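Local atomic coordinates of PTS system, IIA component (Enterococcus faecalis, PDB entry 3BED), a protein that probably serves as the IIA component of a mannose/sorbose-type phosphotransferase system, passing phosphoryl groups on during sugar uptake. Residues L10-G14 against R15-E19; S38-A41 against E42-L45. One frame throughout, in Å; residues are numbered along the deposited sequence.

Contact 1 and contact 2 are both strand-to-helix turns at the same end of the parallel sheet, with centres about 11 Å apart. Strands 7-13 and 35-39, which feed them, are neighbours in that sheet, and helix 16-28 links the first turn to the second strand. Contact 1 is buried, its centre about 9 Å from that of the chain, and covered in part by the second subunit; a serine hydroxyl and a small alanine methyl let helix and strand come close. Contact 2 lies at the surface, about 17 Å from the chain centre, and relies on polar links between threonine, aspartate, backbone and water.

Contact 1 of 2, residues L10-G14 against R15-E19; sequences LMSHG and RMAEE
A chi1 of 70° sets S12 OG between its own backbone N and carbonyl carbon, facing the first turn of helix 16-28, where A17 N donates to it at 2.9 Å with a fairly straight N-H...O angle of 158°. The same hydroxyl donates to H13 O, 2.9 Å from S12 OG, reaching that oxygen from well above the carbonyl plane. Two bonds therefore fix the rotation of this buried hydroxyl. Two residues back along the strand the fit is apolar: L10 CB and A17 CB sit 3.7 Å apart, and the alanine methyl also lies against L10 O. Between strand and helix the chain reverses through a type II' turn from H13 to M16, G14 supplying the positive phi. Water 1 spans the gap, donating to G14 O and accepting from E18 N at 2.9 Å each. Toward the second subunit, R15, at the N-cap position, bends at chi3 and grips E19 end-on: NH1 and NH2 both reach E19 OE2, at 2.9 and 2.8 Å. R15 NH1 also meets E19 of the second subunit, whose S23 OG bonds H13 O, so the turn belongs to the dimer interface. This is the opening strand-to-helix turn of the beta-alpha-beta unit formed by strand 7-13, helix 16-28 and strand 35-39.

Contact 2 of 2, residues S38-A41 against E42-L45; sequences SMTA and EDGL
The carboxylate of D43 turns one face to T40: T40 OG1 lies over it, 3.5 Å from D43 CG, and on the same face T40 N donates to D43 OD2 at 2.9 Å, coming in 44° above the plane. S38 O stands close to the carboxylate plane beyond OD2; these two acceptors share the ammonium group of K51, which salt-bridges D43 OD2 and bonds S38 O, and the positive charge probably eases their closeness. The carboxylate of E42 is likewise laid flat, its chain folded back at chi2 (71°) so that one face covers A41 C, which lies 3.7 Å from E42 CD. The backbone closes as a type I turn, D43 N donating to T40 O at 3.1 Å. T40 OG1 accepts a hydrogen bond from E42 N at 3.2 Å with a bent angle of 138°, which makes an ST turn. Backbone and aspartate side chain thus tie T40 and D43 together in both directions. Water 2 carries the link onward, donating to T40 O and accepting from G44 N. Close to the carboxylate plane at its CB end, M39 CG meets D43 CB at 3.7 Å, the side chains passing in opposite directions. The turn leads from strand 35-39, at the sheet's edge within this chain, into helix 44-59; M39 reaches T74 and P75 of helix 74-82, and L45 packs on V78 and M81 of that helix.

Contact 1 of 2, residues L10-G14 against R15-E19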
loop_
_atom_site.group_PDB
_atom_site.type_symbol
_atom_site.label_atom_id
_atom_site.label_comp_id
_atom_site.label_asym_id
_atom_site.label_seq_id
_atom_site.Cartn_x
_atom_site.Cartn_y
_atom_site.Cartn_z
ATOM N N LEU A 10 11.477 -1.881 3.973
ATOM C CA LEU A 10 10.023 -1.546 4.039
ATOM C C LEU A 10 9.580 -1.762 5.461
ATOM O O LEU A 10 9.906 -2.775 6.054
ATOM C CB LEU A 10 9.195 -2.450 3.087
ATOM C CG LEU A 10 9.652 -2.614 1.619
ATOM C CD1 LEU A 10 8.607 -3.386 0.849
ATOM C CD2 LEU A 10 9.911 -1.266 0.980
HETATM N N MSE A 11 8.807 -0.817 5.998
HETATM C CA MSE A 11 8.417 -0.868 7.403
HETATM C C MSE A 11 6.954 -0.610 7.520
HETATM O O MSE A 11 6.412 0.303 6.874
HETATM C CB MSE A 11 9.132 0.232 8.223
HETATM C CG MSE A 11 10.617 0.126 8.203
HETATM SE SE MSE A 11 11.420 1.384 9.489
HETATM C CE MSE A 11 10.863 0.659 11.095
ATOM N N SER A 12 6.313 -1.389 8.399
ATOM C CA SER A 12 4.880 -1.142 8.603
ATOM C C SER A 12 4.368 -1.600 9.934
ATOM O O SER A 12 5.025 -2.410 10.612
ATOM C CB SER A 12 4.008 -1.861 7.540
ATOM O OG SER A 12 3.995 -3.278 7.691
ATOM N N HIS A 13 3.170 -1.105 10.292
ATOM C CA HIS A 13 2.356 -1.821 11.271
ATOM C C HIS A 13 2.099 -3.208 10.715
ATOM O O HIS A 13 1.753 -3.335 9.531
ATOM C CB HIS A 13 0.984 -1.153 11.437
ATOM C CG HIS A 13 1.050 0.248 11.950
ATOM N ND1 HIS A 13 1.464 1.308 11.162
ATOM C CD2 HIS A 13 0.779 0.767 13.174
ATOM C CE1 HIS A 13 1.396 2.428 11.869
ATOM N NE2 HIS A 13 0.987 2.130 13.093
ATOM N N GLY A 14 2.250 -4.245 11.553
ATOM C CA GLY A 14 1.886 -5.595 11.148
ATOM C C GLY A 14 2.734 -6.039 9.943
ATOM O O GLY A 14 3.910 -5.643 9.792
ATOM N N ARG A 15 2.122 -6.866 9.105
ATOM C CA ARG A 15 2.871 -7.591 8.042
ATOM C C ARG A 15 2.591 -7.003 6.678
ATOM O O ARG A 15 2.891 -7.623 5.681
ATOM C CB ARG A 15 2.516 -9.085 8.030
ATOM C CG ARG A 15 2.893 -9.888 9.282
ATOM C CD ARG A 15 2.384 -11.342 9.146
ATOM N NE ARG A 15 3.145 -12.145 8.178
ATOM C CZ ARG A 15 2.752 -12.525 6.955
ATOM N NH1 ARG A 15 1.572 -12.200 6.455
ATOM N NH2 ARG A 15 3.566 -13.254 6.213
HETATM N N MSE A 16 2.052 -5.778 6.627
HETATM C CA MSE A 16 1.775 -5.184 5.341
HETATM C C MSE A 16 3.066 -5.018 4.483
HETATM O O MSE A 16 3.063 -5.268 3.254
HETATM C CB MSE A 16 1.099 -3.819 5.544
HETATM C CG MSE A 16 0.817 -3.097 4.254
HETATM SE SE MSE A 16 0.143 -1.319 4.670
HETATM C CE MSE A 16 -0.287 -0.725 2.841
ATOM N N ALA A 17 4.142 -4.539 5.118
ATOM C CA ALA A 17 5.392 -4.320 4.362
ATOM C C ALA A 17 5.894 -5.669 3.859
ATOM O O ALA A 17 6.327 -5.791 2.712
ATOM C CB ALA A 17 6.467 -3.663 5.226
ATOM N N GLU A 18 5.868 -6.677 4.734
ATOM C CA GLU A 18 6.321 -8.018 4.377
ATOM C C GLU A 18 5.625 -8.497 3.105
ATOM O O GLU A 18 6.259 -8.968 2.175
ATOM C CB GLU A 18 5.989 -8.971 5.517
ATOM C CG GLU A 18 6.357 -10.386 5.276
ATOM C CD GLU A 18 6.429 -11.133 6.582
ATOM O OE1 GLU A 18 5.361 -11.454 7.137
ATOM O OE2 GLU A 18 7.550 -11.382 7.062
ATOM N N GLU A 19 4.291 -8.384 3.088
ATOM C CA GLU A 19 3.558 -8.891 1.931
ATOM C C GLU A 19 3.695 -7.979 0.719
ATOM O O GLU A 19 3.555 -8.434 -0.402
ATOM C CB GLU A 19 2.061 -9.111 2.274
ATOM C CG GLU A 19 1.873 -10.211 3.336
ATOM C CD GLU A 19 2.306 -11.593 2.843
ATOM O OE1 GLU A 19 2.539 -11.784 1.610
ATOM O OE2 GLU A 19 2.444 -12.494 3.710
HETATM O O HOH W 1 5.756 -5.979 7.531
#

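Contact 2 of 2, residues S38-A41 against E42-L45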
loop_
_atom_site.group_PDB
_atom_site.type_symbol
_atom_site.label_atom_id
_atom_site.label_comp_id
_atom_site.label_asym_id
_atom_site.label_seq_id
_atom_site.Cartn_x
_atom_site.Cartn_y
_atom_site.Cartn_z
ATOM N N SER A 38 8.389 -5.359 10.652
ATOM C CA SER A 38 6.983 -5.650 10.901
ATOM C C SER A 38 6.714 -5.346 12.362
ATOM O O SER A 38 7.159 -6.106 13.265
ATOM C CB SER A 38 6.730 -7.137 10.643
ATOM O OG SER A 38 6.862 -7.402 9.245
HETATM N N MSE A 39 6.068 -4.211 12.635
HETATM C CA MSE A 39 5.813 -3.855 14.034
HETATM C C MSE A 39 4.555 -4.560 14.505
HETATM O O MSE A 39 3.453 -4.265 14.056
HETATM C CB MSE A 39 5.631 -2.338 14.214
HETATM C CG MSE A 39 5.379 -1.997 15.688
HETATM SE SE MSE A 39 5.005 -0.106 15.945
HETATM C CE MSE A 39 3.274 -0.123 15.258
ATOM N N THR A 40 4.698 -5.486 15.419
ATOM C CA THR A 40 3.523 -6.200 15.897
ATOM C C THR A 40 2.833 -5.422 17.013
ATOM O O THR A 40 3.343 -4.380 17.482
ATOM C CB THR A 40 3.917 -7.557 16.460
ATOM O OG1 THR A 40 4.653 -7.356 17.657
ATOM C CG2 THR A 40 4.753 -8.327 15.438
ATOM N N ALA A 41 1.672 -5.929 17.440
ATOM C CA ALA A 41 0.935 -5.284 18.519
ATOM C C ALA A 41 1.714 -5.309 19.838
ATOM O O ALA A 41 1.474 -4.468 20.707
ATOM C CB ALA A 41 -0.456 -5.891 18.670
ATOM N N GLU A 42 2.696 -6.211 19.944
ATOM C CA GLU A 42 3.520 -6.284 21.159
ATOM C C GLU A 42 4.805 -5.479 21.107
ATOM O O GLU A 42 5.475 -5.319 22.124
ATOM C CB GLU A 42 3.860 -7.737 21.499
ATOM C CG GLU A 42 2.668 -8.503 22.073
ATOM C CD GLU A 42 1.619 -8.768 21.006
ATOM O OE1 GLU A 42 2.011 -9.134 19.872
ATOM O OE2 GLU A 42 0.413 -8.561 21.293
ATOM N N ASP A 43 5.142 -4.917 19.947
ATOM C CA ASP A 43 6.427 -4.246 19.825
ATOM C C ASP A 43 6.503 -2.900 20.506
ATOM O O ASP A 43 7.445 -2.643 21.244
ATOM C CB ASP A 43 6.849 -4.078 18.378
ATOM C CG ASP A 43 7.499 -5.336 17.811
ATOM O OD1 ASP A 43 8.134 -6.159 18.548
ATOM O OD2 ASP A 43 7.359 -5.529 16.612
ATOM N N GLY A 44 5.601 -1.987 20.161
ATOM C CA GLY A 44 5.813 -0.629 20.722
ATOM C C GLY A 44 7.166 0.015 20.392
ATOM O O GLY A 44 7.923 -0.499 19.541
ATOM N N LEU A 45 7.480 1.121 21.054
ATOM C CA LEU A 45 8.598 1.951 20.590
ATOM C C LEU A 45 9.968 1.267 20.671
ATOM O O LEU A 45 10.722 1.244 19.689
ATOM C CB LEU A 45 8.622 3.308 21.312
ATOM C CG LEU A 45 9.787 4.229 20.937
ATOM C CD1 LEU A 45 9.756 4.705 19.445
ATOM C CD2 LEU A 45 9.973 5.457 21.919
HETATM O O HOH W 2 2.757 -2.131 18.970
#